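Local structure of MsStt7d protein (Micromonas, 4IX6) at residues B[64-69]-B[186-191]. The protein probably acts as an ATP-binding protein kinase, this chain being the piece that carries its kinase domain. Numbering follows the deposited sequence.
Sequences ECEMDV and LIDLGA. With ADP (adenosine-5'-diphosphate), chain F.
The carboxylate of E66 and the peptide linking L189 to G190 lie nearly parallel, about 10° apart, and show how a helix can be fitted to a loop without a direct hydrogen bond. One face of the carboxylate rests on this peptide, with CD of E66 3.7 Å from G190 N; F33, L109 and W111 also touch the E66 side chain. At its ends the carboxylate has polar partners: OE1 forms a salt bridge with K50, while two waters donate to OE2. The first, 2.7 Å from E66 OE2, accepts from the backbone N of L189; the second also donates to D188 OD1, bridging two acidic oxygens 4.4 Å apart (E66 OE2 to D188 OD1). An extended chain, with CG anti to the backbone N (chi1 -178°), carries the E66 carboxylate across from helix 59-76, the kinase helix C. Replacing E66 by an alanine would probably leave K50 without its carboxylate mate and both waters without their acceptor on the helix.

D188 OD1 also accepts from G190 N at 3.1 Å, on its anti side and 35° out of plane, closing an Asx turn. One helical turn on from E66, V69 CG1 meets L189 CB in an apolar contact. I187 packs against one face of the adenine: its CG2 is 4.0 Å from N7 of ADP, and its CD1 reaches C8 and the ribose.

D188, L189 and G190 form the DFG motif, here with leucine in place of phenylalanine, and D188 binds magnesium. Together with the E66–K50 salt bridge, this is consistent with the helix-C-in arrangement typical of active-like protein kinase sites.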
loop_
_atom_site.group_PDB
_atom_site.type_symbol
_atom_site.label_atom_id
_atom_site.label_comp_id
_atom_site.label_asym_id
_atom_site.label_seq_id
_atom_site.Cartn_x
_atom_site.Cartn_y
_atom_site.Cartn_z
ATOM N N GLU B 64 -0.596 3.727 14.466
ATOM C CA GLU B 64 -1.024 3.896 15.855
ATOM C C GLU B 64 -2.116 2.904 16.252
ATOM O O GLU B 64 -2.092 2.363 17.359
ATOM C CB GLU B 64 -1.465 5.330 16.122
ATOM C CG GLU B 64 -0.281 6.274 16.159
ATOM C CD GLU B 64 -0.676 7.727 16.237
ATOM O OE1 GLU B 64 -1.877 8.042 16.068
ATOM O OE2 GLU B 64 0.232 8.558 16.459
ATOM N N CYS B 65 -3.078 2.664 15.362
ATOM C CA CYS B 65 -4.105 1.680 15.665
ATOM C C CYS B 65 -3.505 0.279 15.762
ATOM O O CYS B 65 -3.859 -0.483 16.661
ATOM C CB CYS B 65 -5.234 1.716 14.636
ATOM S SG CYS B 65 -6.698 0.808 15.171
ATOM N N GLU B 66 -2.602 -0.057 14.846
ATOM C CA GLU B 66 -1.923 -1.349 14.905
ATOM C C GLU B 66 -1.201 -1.502 16.248
ATOM O O GLU B 66 -1.245 -2.562 16.884
ATOM C CB GLU B 66 -0.943 -1.510 13.730
ATOM C CG GLU B 66 -0.240 -2.852 13.721
ATOM C CD GLU B 66 0.558 -3.111 12.448
ATOM O OE1 GLU B 66 0.547 -2.259 11.523
ATOM O OE2 GLU B 66 1.211 -4.165 12.389
ATOM N N MET B 67 -0.529 -0.439 16.667
ATOM C CA MET B 67 0.137 -0.436 17.956
ATOM C C MET B 67 -0.849 -0.711 19.087
ATOM O O MET B 67 -0.616 -1.586 19.925
ATOM C CB MET B 67 0.841 0.904 18.180
ATOM C CG MET B 67 1.573 0.989 19.509
ATOM S SD MET B 67 2.547 2.514 19.613
ATOM C CE MET B 67 1.243 3.744 19.695
ATOM N N ASP B 68 -1.949 0.041 19.120
ATOM C CA ASP B 68 -2.956 -0.115 20.177
ATOM C C ASP B 68 -3.482 -1.554 20.214
ATOM O O ASP B 68 -3.586 -2.163 21.286
ATOM C CB ASP B 68 -4.143 0.838 19.967
ATOM C CG ASP B 68 -3.797 2.294 20.213
ATOM O OD1 ASP B 68 -2.818 2.568 20.933
ATOM O OD2 ASP B 68 -4.528 3.168 19.699
ATOM N N VAL B 69 -3.845 -2.082 19.050
ATOM C CA VAL B 69 -4.376 -3.440 18.975
ATOM C C VAL B 69 -3.317 -4.441 19.435
ATOM O O VAL B 69 -3.633 -5.399 20.157
ATOM C CB VAL B 69 -4.896 -3.774 17.554
ATOM C CG1 VAL B 69 -5.308 -5.257 17.451
ATOM C CG2 VAL B 69 -6.056 -2.868 17.184
ATOM N N LEU B 186 -0.241 -15.855 14.238
ATOM C CA LEU B 186 -0.669 -14.833 13.298
ATOM C C LEU B 186 0.297 -13.661 13.332
ATOM O O LEU B 186 0.849 -13.329 14.373
ATOM C CB LEU B 186 -2.071 -14.350 13.661
ATOM C CG LEU B 186 -3.195 -15.314 13.275
ATOM C CD1 LEU B 186 -4.437 -15.014 14.111
ATOM C CD2 LEU B 186 -3.498 -15.188 11.775
ATOM N N ILE B 187 0.497 -13.041 12.176
ATOM C CA ILE B 187 1.167 -11.749 12.119
ATOM C C ILE B 187 0.238 -10.715 11.480
ATOM O O ILE B 187 -0.808 -11.069 10.916
ATOM C CB ILE B 187 2.500 -11.803 11.331
ATOM C CG1 ILE B 187 2.271 -12.381 9.933
ATOM C CG2 ILE B 187 3.532 -12.656 12.076
ATOM C CD1 ILE B 187 3.421 -12.108 8.948
ATOM N N ASP B 188 0.625 -9.446 11.585
ATOM C CA ASP B 188 0.015 -8.350 10.820
ATOM C C ASP B 188 -1.406 -8.009 11.268
ATOM O O ASP B 188 -2.401 -8.381 10.627
ATOM C CB ASP B 188 0.084 -8.644 9.317
ATOM C CG ASP B 188 -0.318 -7.459 8.471
ATOM O OD1 ASP B 188 -0.505 -6.351 9.026
ATOM O OD2 ASP B 188 -0.426 -7.643 7.237
ATOM N N LEU B 189 -1.483 -7.297 12.383
ATOM C CA LEU B 189 -2.734 -6.742 12.882
ATOM C C LEU B 189 -3.016 -5.359 12.288
ATOM O O LEU B 189 -3.814 -4.597 12.815
ATOM C CB LEU B 189 -2.676 -6.676 14.414
ATOM C CG LEU B 189 -2.620 -8.050 15.100
ATOM C CD1 LEU B 189 -2.046 -7.931 16.515
ATOM C CD2 LEU B 189 -4.003 -8.691 15.105
ATOM N N GLY B 190 -2.376 -5.054 11.164
ATOM C CA GLY B 190 -2.533 -3.756 10.527
ATOM C C GLY B 190 -3.938 -3.435 10.045
ATOM O O GLY B 190 -4.290 -2.266 9.890
ATOM N N ALA B 191 -4.744 -4.466 9.804
ATOM C CA ALA B 191 -6.116 -4.278 9.348
ATOM C C ALA B 191 -7.104 -4.589 10.469
ATOM O O ALA B 191 -8.321 -4.462 10.300
ATOM C CB ALA B 191 -6.393 -5.168 8.130
HETATM P PB ADP F . 3.519 -10.538 1.984
HETATM O O1B ADP F . 4.216 -11.732 2.601
HETATM O O2B ADP F . 4.340 -9.852 0.916
HETATM O O3B ADP F . 2.084 -10.805 1.586
HETATM P PA ADP F . 4.239 -8.096 3.326
HETATM O O1A ADP F . 3.523 -7.208 4.321
HETATM O O2A ADP F . 4.494 -7.582 1.924
HETATM O O3A ADP F . 3.371 -9.458 3.186
HETATM O "O5'" ADP F . 5.654 -8.540 3.988
HETATM C "C5'" ADP F . 5.883 -8.568 5.407
HETATM C "C4'" ADP F . 6.909 -9.659 5.720
HETATM O "O4'" ADP F . 7.451 -9.554 7.048
HETATM C "C3'" ADP F . 6.278 -11.036 5.591
HETATM O "O3'" ADP F . 7.035 -11.834 4.679
HETATM C "C2'" ADP F . 6.395 -11.653 6.962
HETATM O "O2'" ADP F . 6.724 -13.043 6.870
HETATM C "C1'" ADP F . 7.494 -10.852 7.640
HETATM N N9 ADP F . 7.170 -10.705 9.064
HETATM C C8 ADP F . 6.286 -9.839 9.589
HETATM N N7 ADP F . 6.221 -9.981 10.932
HETATM C C5 ADP F . 7.072 -10.964 11.277
HETATM C C6 ADP F . 7.498 -11.602 12.535
HETATM N N6 ADP F . 6.973 -11.203 13.722
HETATM N N1 ADP F . 8.410 -12.596 12.449
HETATM C C2 ADP F . 8.953 -12.993 11.285
HETATM N N3 ADP F . 8.609 -12.450 10.092
HETATM C C4 ADP F . 7.696 -11.448 10.043
HETATM O O HOH W 1 0.811 -6.372 13.820
HETATM O O HOH W 2 1.832 -5.202 10.123
#